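Local structure of methyltransferase-like protein (Saccharopolyspora spinosa, 4PNE) at residues A59-Y64 and D78-L83; G63-D68 and T247-P252. The protein catalyses a [4+2] cycloaddition in spinosyn biosynthesis, using a fold like that of S-adenosylmethionine-dependent methyltransferases, and holds S-adenosyl-L-homocysteine in its pocket. All coordinates share one frame; numbering follows the deposited sequence.

From the N terminus, the chain leaves helix 36-54 and enters the loop that supplies the first segment of both contacts. Contact 1 closes a short loop: residues 59-64 pack against helix 73-88, the next helix in the chain. Contact 2 is a long closure, in which 63-68 meets 247-252 after most of the central sheet has been built. The two share Gly63 and Tyr64, and their spans cross, since contact 2 starts inside contact 1 and ends far beyond it. Together they tie the loop to helix 73-88 on one hand and to the turn 247-250 and the start of helix 250-260 on the other, and a salt bridge from Arg79 to Glu66 joins them directly.

Contact 1: A59-Y64 and D78-L83; sequences AIHHGY and DRLTDL. With SAH (S-adenosyl-L-homocysteine), chain C.
The carboxylate end of the S-adenosyl-L-homocysteine pocket, in a methyltransferase-like fold, is where loop 59-64 settles on helix 73-88. His61 ties the two together, its ring reaching Thr81 of the helix at one part of its edge and the ligand at another. ND1 donates to OXT of S-adenosyl-L-homocysteine at 2.6 Å and nearly straight, with an N-H...O angle of 171°. The backbone N of Ile60 holds the other carboxylate oxygen, O, at 2.9 Å, so a side chain and a main-chain N-H grip the group oxygen by oxygen. CG of His61 lies between its backbone N and carbonyl carbon (chi1 63°), a crowded position that swings the ring toward the helix. Near the ring plane, Thr81 OG1 lies 3.0 Å from His61 CE1, while NE2 donates to the carbonyl of Ala77, one residue before the segment. Leucine suits position 80 because its apolar branch meets the loop: Leu80 CD2 lies 3.6 Å from His61 CD2. The same methyl packs against His62 O, a buried carbonyl with no polar partner in the model. Farther along, Leu83 CD1 sits over the face of the Tyr64 ring, 3.5 Å from its centroid and 2° off its normal, a CH-pi contact. Arg79 runs alongside Tyr64, pointing the same way, with its CG 3.7 Å from Tyr64 CD1; its polar end turns to Glu66. The Tyr64 backbone is also hydrogen-bonded to that of Ala76. With bonds at both ring nitrogens, the imidazole cannot easily rotate, so the helix, through Ala77, positions the residue that holds the ligand. If both nitrogens carry protons, as these partners suggest, a positive ring would probably help to balance the ligand's carboxylate.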
ATOM      1  N   ALA A  59      -4.342  -6.825  -5.775  1.00 14.74           N
ATOM      2  CA  ALA A  59      -3.418  -6.192  -4.832  1.00 14.11           C
ATOM      3  C   ALA A  59      -2.398  -5.330  -5.582  1.00 13.17           C
ATOM      4  O   ALA A  59      -1.865  -5.735  -6.605  1.00 16.96           O
ATOM      5  CB  ALA A  59      -2.699  -7.254  -3.999  1.00 17.30           C
ATOM      6  N   ILE A  60      -2.124  -4.131  -5.086  1.00 11.40           N
ATOM      7  CA  ILE A  60      -1.095  -3.277  -5.627  1.00 12.41           C
ATOM      8  C   ILE A  60       0.000  -3.122  -4.572  1.00 14.24           C
ATOM      9  O   ILE A  60       0.344  -2.034  -4.124  1.00 14.07           O
ATOM     10  CB  ILE A  60      -1.654  -1.925  -6.039  1.00 14.40           C
ATOM     11  CG1 ILE A  60      -3.001  -2.101  -6.763  1.00 15.49           C
ATOM     12  CG2 ILE A  60      -0.640  -1.202  -6.932  1.00 14.44           C
ATOM     13  CD1 ILE A  60      -3.713  -0.778  -7.099  1.00 17.67           C
ATOM     14  N   HIS A  61       0.546  -4.258  -4.183  1.00 10.43           N
ATOM     15  CA  HIS A  61       1.699  -4.283  -3.294  1.00  8.27           C
ATOM     16  C   HIS A  61       2.537  -5.525  -3.622  1.00 11.47           C
ATOM     17  O   HIS A  61       2.077  -6.435  -4.327  1.00 10.42           O
ATOM     18  CB  HIS A  61       1.252  -4.229  -1.822  1.00  9.17           C
ATOM     19  CG  HIS A  61       0.423  -5.395  -1.370  1.00  9.92           C
ATOM     20  ND1 HIS A  61      -0.870  -5.228  -0.917  1.00 10.57           N
ATOM     21  CD2 HIS A  61       0.687  -6.721  -1.274  1.00 11.45           C
ATOM     22  CE1 HIS A  61      -1.365  -6.404  -0.567  1.00 13.21           C
ATOM     23  NE2 HIS A  61      -0.440  -7.326  -0.769  1.00 12.99           N
ATOM     24  N   HIS A  62       3.771  -5.532  -3.141  1.00  9.41           N
ATOM     25  CA  HIS A  62       4.725  -6.612  -3.417  1.00 11.08           C
ATOM     26  C   HIS A  62       4.261  -7.939  -2.835  1.00 11.96           C
ATOM     27  O   HIS A  62       3.557  -7.980  -1.809  1.00 14.07           O
ATOM     28  CB  HIS A  62       6.085  -6.265  -2.825  1.00 11.57           C
ATOM     29  CG  HIS A  62       6.916  -5.370  -3.692  1.00 14.72           C
ATOM     30  ND1 HIS A  62       6.389  -4.345  -4.452  1.00 14.00           N
ATOM     31  CD2 HIS A  62       8.251  -5.345  -3.899  1.00 12.93           C
ATOM     32  CE1 HIS A  62       7.364  -3.761  -5.125  1.00 11.86           C
ATOM     33  NE2 HIS A  62       8.509  -4.337  -4.796  1.00 13.84           N
ATOM     34  N   GLY A  63       4.690  -9.026  -3.442  1.00 12.90           N
ATOM     35  CA  GLY A  63       4.455 -10.341  -2.882  1.00 12.00           C
ATOM     36  C   GLY A  63       5.500 -10.696  -1.838  1.00 12.05           C
ATOM     37  O   GLY A  63       6.628 -10.181  -1.858  1.00 12.63           O
ATOM     38  N   TYR A  64       5.129 -11.635  -0.982  1.00 12.07           N
ATOM     39  CA  TYR A  64       6.002 -12.210   0.038  1.00 11.43           C
ATOM     40  C   TYR A  64       6.036 -13.715  -0.176  1.00 11.32           C
ATOM     41  O   TYR A  64       4.996 -14.383  -0.170  1.00 12.98           O
ATOM     42  CB  TYR A  64       5.470 -11.847   1.432  1.00 12.74           C
ATOM     43  CG  TYR A  64       6.172 -12.408   2.638  1.00 11.67           C
ATOM     44  CD1 TYR A  64       6.016 -13.733   3.004  1.00 10.47           C
ATOM     45  CD2 TYR A  64       6.964 -11.603   3.425  1.00 13.64           C
ATOM     46  CE1 TYR A  64       6.631 -14.243   4.121  1.00 17.90           C
ATOM     47  CE2 TYR A  64       7.593 -12.095   4.559  1.00 13.10           C
ATOM     48  CZ  TYR A  64       7.428 -13.421   4.897  1.00 15.86           C
ATOM     49  OH  TYR A  64       8.043 -13.915   6.019  1.00 18.62           O
ATOM     50  N   ASP A  78      -1.133 -11.946  -1.665  1.00 13.30           N
ATOM     51  CA  ASP A  78      -2.160 -12.326  -0.687  1.00 11.73           C
ATOM     52  C   ASP A  78      -1.491 -12.751   0.637  1.00 12.45           C
ATOM     53  O   ASP A  78      -2.033 -12.539   1.720  1.00 13.52           O
ATOM     54  CB  ASP A  78      -3.050 -13.452  -1.222  1.00 13.29           C
ATOM     55  CG  ASP A  78      -4.086 -12.976  -2.238  1.00 19.61           C
ATOM     56  OD1 ASP A  78      -4.362 -11.755  -2.318  1.00 17.66           O
ATOM     57  OD2 ASP A  78      -4.621 -13.851  -2.962  1.00 19.79           O
ATOM     58  N   ARG A  79      -0.306 -13.358   0.557  1.00 13.10           N
ATOM     59  CA  ARG A  79       0.421 -13.752   1.756  1.00 11.75           C
ATOM     60  C   ARG A  79       0.810 -12.516   2.545  1.00 12.92           C
ATOM     61  O   ARG A  79       0.712 -12.493   3.782  1.00 15.35           O
ATOM     62  CB  ARG A  79       1.656 -14.564   1.370  1.00 13.56           C
ATOM     63  CG  ARG A  79       2.540 -14.961   2.516  1.00 18.00           C
ATOM     64  CD  ARG A  79       1.814 -15.837   3.486  1.00 22.86           C
ATOM     65  NE  ARG A  79       2.742 -16.311   4.514  1.00 27.84           N
ATOM     66  CZ  ARG A  79       2.465 -16.418   5.810  1.00 37.57           C
ATOM     67  NH1 ARG A  79       1.262 -16.098   6.285  1.00 32.51           N
ATOM     68  NH2 ARG A  79       3.406 -16.862   6.638  1.00 40.02           N
ATOM     69  N   LEU A  80       1.271 -11.493   1.856  1.00 12.00           N
ATOM     70  CA  LEU A  80       1.639 -10.264   2.527  1.00 12.27           C
ATOM     71  C   LEU A  80       0.417  -9.678   3.215  1.00 12.17           C
ATOM     72  O   LEU A  80       0.465  -9.291   4.385  1.00 12.64           O
ATOM     73  CB  LEU A  80       2.256  -9.274   1.563  1.00 11.43           C
ATOM     74  CG  LEU A  80       2.718  -7.996   2.277  1.00 14.06           C
ATOM     75  CD1 LEU A  80       3.855  -8.260   3.294  1.00 15.99           C
ATOM     76  CD2 LEU A  80       3.194  -6.991   1.299  1.00 19.29           C
ATOM     77  N   THR A  81      -0.692  -9.633   2.512  1.00 11.22           N
ATOM     78  CA  THR A  81      -1.931  -9.144   3.113  1.00 10.65           C
ATOM     79  C   THR A  81      -2.250  -9.876   4.414  1.00 13.18           C
ATOM     80  O   THR A  81      -2.597  -9.244   5.433  1.00 12.61           O
ATOM     81  CB  THR A  81      -3.103  -9.282   2.118  1.00 12.05           C
ATOM     82  OG1 THR A  81      -2.892  -8.377   1.027  1.00 11.23           O
ATOM     83  CG2 THR A  81      -4.466  -8.931   2.764  1.00 11.43           C
ATOM     84  N   ASP A  82      -2.144 -11.206   4.376  1.00 11.71           N
ATOM     85  CA  ASP A  82      -2.449 -12.046   5.543  1.00 12.83           C
ATOM     86  C   ASP A  82      -1.514 -11.763   6.713  1.00 16.04           C
ATOM     87  O   ASP A  82      -1.937 -11.716   7.886  1.00 12.78           O
ATOM     88  CB  ASP A  82      -2.369 -13.525   5.174  1.00 15.46           C
ATOM     89  CG  ASP A  82      -3.450 -13.955   4.180  1.00 17.85           C
ATOM     90  OD1 ASP A  82      -4.418 -13.192   3.978  1.00 17.96           O
ATOM     91  OD2 ASP A  82      -3.326 -15.071   3.607  1.00 20.79           O
ATOM     92  N   LEU A  83      -0.249 -11.537   6.416  1.00 12.97           N
ATOM     93  CA  LEU A  83       0.718 -11.179   7.454  1.00 14.64           C
ATOM     94  C   LEU A  83       0.362  -9.849   8.107  1.00 14.05           C
ATOM     95  O   LEU A  83       0.430  -9.714   9.319  1.00 12.65           O
ATOM     96  CB  LEU A  83       2.128 -11.068   6.878  1.00 17.58           C
ATOM     97  CG  LEU A  83       2.720 -12.382   6.425  1.00 17.30           C
ATOM     98  CD1 LEU A  83       3.985 -12.125   5.620  1.00 21.88           C
ATOM     99  CD2 LEU A  83       3.048 -13.228   7.678  1.00 18.30           C
TER
HETATM  100  N   SAH C 301      -2.965  -0.629  -0.121  1.00 14.33           N
HETATM  101  CA  SAH C 301      -3.346  -1.012  -1.484  1.00 14.15           C
HETATM  102  CB  SAH C 301      -2.875  -0.044  -2.565  1.00 12.04           C
HETATM  103  CG  SAH C 301      -1.454   0.461  -2.513  1.00 15.82           C
HETATM  104  SD  SAH C 301      -1.069   1.434  -3.977  1.00 13.88           S
HETATM  105  C   SAH C 301      -2.837  -2.398  -1.770  1.00 15.95           C
HETATM  106  O   SAH C 301      -3.289  -3.021  -2.714  1.00 14.49           O
HETATM  107  OXT SAH C 301      -2.035  -2.922  -0.991  1.00 12.84           O
HETATM  108  C5' SAH C 301      -1.081   3.063  -3.186  1.00 13.54           C
HETATM  109  C4' SAH C 301      -2.470   3.549  -2.798  1.00 13.18           C
HETATM  110  O4' SAH C 301      -2.357   4.714  -1.990  1.00 13.04           O
HETATM  111  C3' SAH C 301      -3.341   3.953  -3.974  1.00 13.27           C
HETATM  112  O3' SAH C 301      -4.610   3.373  -3.734  1.00 13.01           O
HETATM  113  C2' SAH C 301      -3.373   5.471  -3.902  1.00 12.47           C
HETATM  114  O2' SAH C 301      -4.505   6.122  -4.475  1.00 14.47           O
HETATM  115  C1' SAH C 301      -3.282   5.689  -2.393  1.00 11.84           C
HETATM  116  N9  SAH C 301      -2.862   7.058  -2.039  1.00 12.01           N
HETATM  117  C8  SAH C 301      -1.823   7.805  -2.491  1.00 17.45           C
HETATM  118  N7  SAH C 301      -1.857   9.028  -1.915  1.00 13.74           N
HETATM  119  C5  SAH C 301      -2.932   9.066  -1.103  1.00 11.02           C
HETATM  120  C6  SAH C 301      -3.465  10.047  -0.294  1.00 15.50           C
HETATM  121  N6  SAH C 301      -2.895  11.237  -0.177  1.00 16.07           N
HETATM  122  N1  SAH C 301      -4.569   9.775   0.432  1.00 11.53           N
HETATM  123  C2  SAH C 301      -5.188   8.544   0.358  1.00 13.25           C
HETATM  124  N3  SAH C 301      -4.698   7.582  -0.477  1.00 14.60           N
HETATM  125  C4  SAH C 301      -3.567   7.837  -1.172  1.00 11.18           C

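Contact 2: G63-D68 and T247-P252; sequences GYWEND and TRYFMP
Trp65 and Tyr249 meet edge to face where the loop before helix 73-88 packs on the type I beta turn 247-250 that leads into helix 250-260. The tyrosine ring turns its edge to the indole face, the planes at 64° and the centroid of the five-membered ring 5.3 Å from that of Tyr249. Just behind this ring, Tyr249 CB lies 3.6 Å from the centroid of the indole's six-membered ring, 9° off its normal, in a CH-pi contact. A broad indole suits this place because it spans two successive residues of the turn: past Tyr249, Trp65 CZ3 lies 4.0 Å from Phe250 CB. Its own polar end is settled by a hydrogen bond from NE1 to the Ala71 carbonyl. Tyr249 also takes in the far end of the loop, one ring face lying against the backbone carbon of Asp68 and its OH 3.3 Å from Asp68 CA. Against the opposite face lies Arg248, with its CG and its guanidinium, whose plane has Tyr249 CZ 3.5 Å above it. Phe250, its CG anti to the backbone N (chi1 -180°), brings its CD2 to Gly63 N at 3.6 Å. Gly63 has no side chain, and Trp65 CZ3 comes close to its backbone. The carbonyl O of Gly63, buried without a polar partner in the model, lies 3.2 Å from Thr247 CG2, and Thr247 CA makes a C-H...O contact with it.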
ATOM      1  N   GLY A  63       4.690  -9.026  -3.442  1.00 12.90           N
ATOM      2  CA  GLY A  63       4.455 -10.341  -2.882  1.00 12.00           C
ATOM      3  C   GLY A  63       5.500 -10.696  -1.838  1.00 12.05           C
ATOM      4  O   GLY A  63       6.628 -10.181  -1.858  1.00 12.63           O
ATOM      5  N   TYR A  64       5.129 -11.635  -0.982  1.00 12.07           N
ATOM      6  CA  TYR A  64       6.002 -12.210   0.038  1.00 11.43           C
ATOM      7  C   TYR A  64       6.036 -13.715  -0.176  1.00 11.32           C
ATOM      8  O   TYR A  64       4.996 -14.383  -0.170  1.00 12.98           O
ATOM      9  CB  TYR A  64       5.470 -11.847   1.432  1.00 12.74           C
ATOM     10  CG  TYR A  64       6.172 -12.408   2.638  1.00 11.67           C
ATOM     11  CD1 TYR A  64       6.016 -13.733   3.004  1.00 10.47           C
ATOM     12  CD2 TYR A  64       6.964 -11.603   3.425  1.00 13.64           C
ATOM     13  CE1 TYR A  64       6.631 -14.243   4.121  1.00 17.90           C
ATOM     14  CE2 TYR A  64       7.593 -12.095   4.559  1.00 13.10           C
ATOM     15  CZ  TYR A  64       7.428 -13.421   4.897  1.00 15.86           C
ATOM     16  OH  TYR A  64       8.043 -13.915   6.019  1.00 18.62           O
ATOM     17  N   TRP A  65       7.240 -14.236  -0.423  1.00 12.13           N
ATOM     18  CA  TRP A  65       7.444 -15.639  -0.707  1.00 13.57           C
ATOM     19  C   TRP A  65       8.131 -16.354   0.448  1.00 13.67           C
ATOM     20  O   TRP A  65       8.973 -15.795   1.137  1.00 15.41           O
ATOM     21  CB  TRP A  65       8.289 -15.809  -1.964  1.00 10.83           C
ATOM     22  CG  TRP A  65       7.580 -15.631  -3.248  1.00 13.94           C
ATOM     23  CD1 TRP A  65       7.078 -16.617  -4.029  1.00 13.35           C
ATOM     24  CD2 TRP A  65       7.336 -14.395  -3.944  1.00 10.54           C
ATOM     25  NE1 TRP A  65       6.532 -16.087  -5.172  1.00 13.07           N
ATOM     26  CE2 TRP A  65       6.687 -14.723  -5.154  1.00 11.96           C
ATOM     27  CE3 TRP A  65       7.618 -13.053  -3.676  1.00 12.33           C
ATOM     28  CZ2 TRP A  65       6.286 -13.760  -6.071  1.00 13.70           C
ATOM     29  CZ3 TRP A  65       7.220 -12.090  -4.595  1.00 13.92           C
ATOM     30  CH2 TRP A  65       6.595 -12.452  -5.797  1.00 11.27           C
ATOM     31  N   GLU A  66       7.777 -17.623   0.610  1.00 15.37           N
ATOM     32  CA  GLU A  66       8.400 -18.505   1.597  1.00 16.80           C
ATOM     33  C   GLU A  66       9.585 -19.308   1.064  1.00 14.15           C
ATOM     34  O   GLU A  66      10.388 -19.840   1.832  1.00 19.98           O
ATOM     35  CB  GLU A  66       7.361 -19.466   2.143  1.00 20.83           C
ATOM     36  CG  GLU A  66       6.142 -18.778   2.725  1.00 21.77           C
ATOM     37  CD  GLU A  66       6.435 -18.095   4.044  1.00 26.96           C
ATOM     38  OE1 GLU A  66       7.586 -18.180   4.531  1.00 36.44           O
ATOM     39  OE2 GLU A  66       5.510 -17.457   4.601  1.00 36.92           O
ATOM     40  N   ASN A  67       9.715 -19.371  -0.247  1.00 14.66           N
ATOM     41  CA  ASN A  67      10.785 -20.108  -0.903  1.00 17.10           C
ATOM     42  C   ASN A  67      11.312 -19.316  -2.087  1.00 20.01           C
ATOM     43  O   ASN A  67      11.221 -18.091  -2.094  1.00 21.60           O
ATOM     44  CB  ASN A  67      10.280 -21.480  -1.338  1.00 18.54           C
ATOM     45  CG  ASN A  67       9.110 -21.387  -2.298  1.00 20.67           C
ATOM     46  OD1 ASN A  67       8.809 -20.313  -2.822  1.00 20.16           O
ATOM     47  ND2 ASN A  67       8.463 -22.522  -2.554  1.00 21.03           N
ATOM     48  N   ASP A  68      11.841 -19.995  -3.107  1.00 19.02           N
ATOM     49  CA  ASP A  68      12.547 -19.303  -4.179  1.00 18.41           C
ATOM     50  C   ASP A  68      11.619 -18.839  -5.294  1.00 17.23           C
ATOM     51  O   ASP A  68      11.851 -19.178  -6.451  1.00 22.35           O
ATOM     52  CB  ASP A  68      13.662 -20.197  -4.759  1.00 22.51           C
ATOM     53  CG  ASP A  68      13.151 -21.551  -5.246  1.00 29.96           C
ATOM     54  OD1 ASP A  68      12.094 -22.021  -4.756  1.00 30.99           O
ATOM     55  OD2 ASP A  68      13.841 -22.166  -6.096  1.00 37.94           O
ATOM     56  N   THR A 247      10.679 -10.665  -0.576  1.00 11.03           N
ATOM     57  CA  THR A 247       9.905  -9.928  -1.573  1.00 13.72           C
ATOM     58  C   THR A 247      10.677  -9.715  -2.863  1.00 11.17           C
ATOM     59  O   THR A 247      10.158  -9.124  -3.814  1.00 13.19           O
ATOM     60  CB  THR A 247       9.482  -8.568  -1.044  1.00 12.62           C
ATOM     61  OG1 THR A 247      10.653  -7.821  -0.744  1.00 15.96           O
ATOM     62  CG2 THR A 247       8.637  -8.691   0.201  1.00 12.47           C
ATOM     63  N   ARG A 248      11.919 -10.169  -2.919  1.00 11.01           N
ATOM     64  CA  ARG A 248      12.789  -9.784  -4.035  1.00 12.42           C
ATOM     65  C   ARG A 248      12.336 -10.374  -5.357  1.00 13.29           C
ATOM     66  O   ARG A 248      12.795  -9.949  -6.422  1.00 14.10           O
ATOM     67  CB  ARG A 248      14.237 -10.210  -3.760  1.00 14.79           C
ATOM     68  CG  ARG A 248      14.428 -11.701  -3.664  1.00 15.56           C
ATOM     69  CD  ARG A 248      15.876 -11.995  -3.289  1.00 26.38           C
ATOM     70  NE  ARG A 248      16.238 -13.400  -3.399  1.00 24.47           N
ATOM     71  CZ  ARG A 248      16.421 -14.087  -4.527  1.00 35.09           C
ATOM     72  NH1 ARG A 248      16.261 -13.530  -5.720  1.00 34.53           N
ATOM     73  NH2 ARG A 248      16.767 -15.365  -4.444  1.00 36.79           N
ATOM     74  N   TYR A 249      11.504 -11.401  -5.283  1.00 12.60           N
ATOM     75  CA  TYR A 249      10.969 -12.018  -6.487  1.00 12.73           C
ATOM     76  C   TYR A 249       9.954 -11.149  -7.184  1.00 14.85           C
ATOM     77  O   TYR A 249       9.660 -11.371  -8.376  1.00 11.68           O
ATOM     78  CB  TYR A 249      10.360 -13.366  -6.147  1.00 13.26           C
ATOM     79  CG  TYR A 249      11.372 -14.245  -5.447  1.00 18.93           C
ATOM     80  CD1 TYR A 249      11.395 -14.364  -4.060  1.00 18.67           C
ATOM     81  CD2 TYR A 249      12.344 -14.911  -6.176  1.00 17.14           C
ATOM     82  CE1 TYR A 249      12.349 -15.135  -3.429  1.00 18.39           C
ATOM     83  CE2 TYR A 249      13.291 -15.680  -5.555  1.00 22.07           C
ATOM     84  CZ  TYR A 249      13.294 -15.790  -4.189  1.00 24.60           C
ATOM     85  OH  TYR A 249      14.267 -16.573  -3.607  1.00 31.12           O
ATOM     86  N   PHE A 250       9.426 -10.136  -6.496  1.00 10.35           N
ATOM     87  CA  PHE A 250       8.306  -9.403  -7.075  1.00 13.24           C
ATOM     88  C   PHE A 250       8.639  -8.657  -8.361  1.00 13.13           C
ATOM     89  O   PHE A 250       7.939  -8.840  -9.382  1.00 13.56           O
ATOM     90  CB  PHE A 250       7.680  -8.399  -6.079  1.00 12.61           C
ATOM     91  CG  PHE A 250       6.518  -7.646  -6.685  1.00  9.26           C
ATOM     92  CD1 PHE A 250       6.699  -6.367  -7.161  1.00 14.29           C
ATOM     93  CD2 PHE A 250       5.311  -8.257  -6.879  1.00 11.13           C
ATOM     94  CE1 PHE A 250       5.666  -5.698  -7.799  1.00 15.04           C
ATOM     95  CE2 PHE A 250       4.295  -7.599  -7.527  1.00 14.13           C
ATOM     96  CZ  PHE A 250       4.482  -6.326  -7.975  1.00 11.21           C
ATOM     97  N   MET A 251       9.631  -7.779  -8.345  1.00 11.99           N
ATOM     98  CA  MET A 251       9.859  -6.956  -9.536  1.00 12.42           C
ATOM     99  C   MET A 251      10.161  -7.813 -10.769  1.00 12.09           C
ATOM    100  O   MET A 251       9.584  -7.563 -11.828  1.00 13.00           O
ATOM    101  CB  MET A 251      10.965  -5.932  -9.331  1.00 17.01           C
ATOM    102  CG  MET A 251      10.604  -4.795  -8.397  1.00 21.39           C
ATOM    103  SD  MET A 251       9.194  -3.836  -8.900  1.00 26.34           S
ATOM    104  CE  MET A 251       9.742  -3.113 -10.448  1.00 19.95           C
ATOM    105  N   PRO A 252      11.018  -8.826 -10.660  1.00 12.92           N
ATOM    106  CA  PRO A 252      11.272  -9.601 -11.882  1.00 12.58           C
ATOM    107  C   PRO A 252      10.005 -10.280 -12.377  1.00 14.79           C
ATOM    108  O   PRO A 252       9.745 -10.288 -13.596  1.00 13.32           O
ATOM    109  CB  PRO A 252      12.321 -10.641 -11.443  1.00 13.31           C
ATOM    110  CG  PRO A 252      12.870 -10.132 -10.184  1.00 15.88           C
ATOM    111  CD  PRO A 252      11.869  -9.250  -9.537  1.00 14.55           C
TER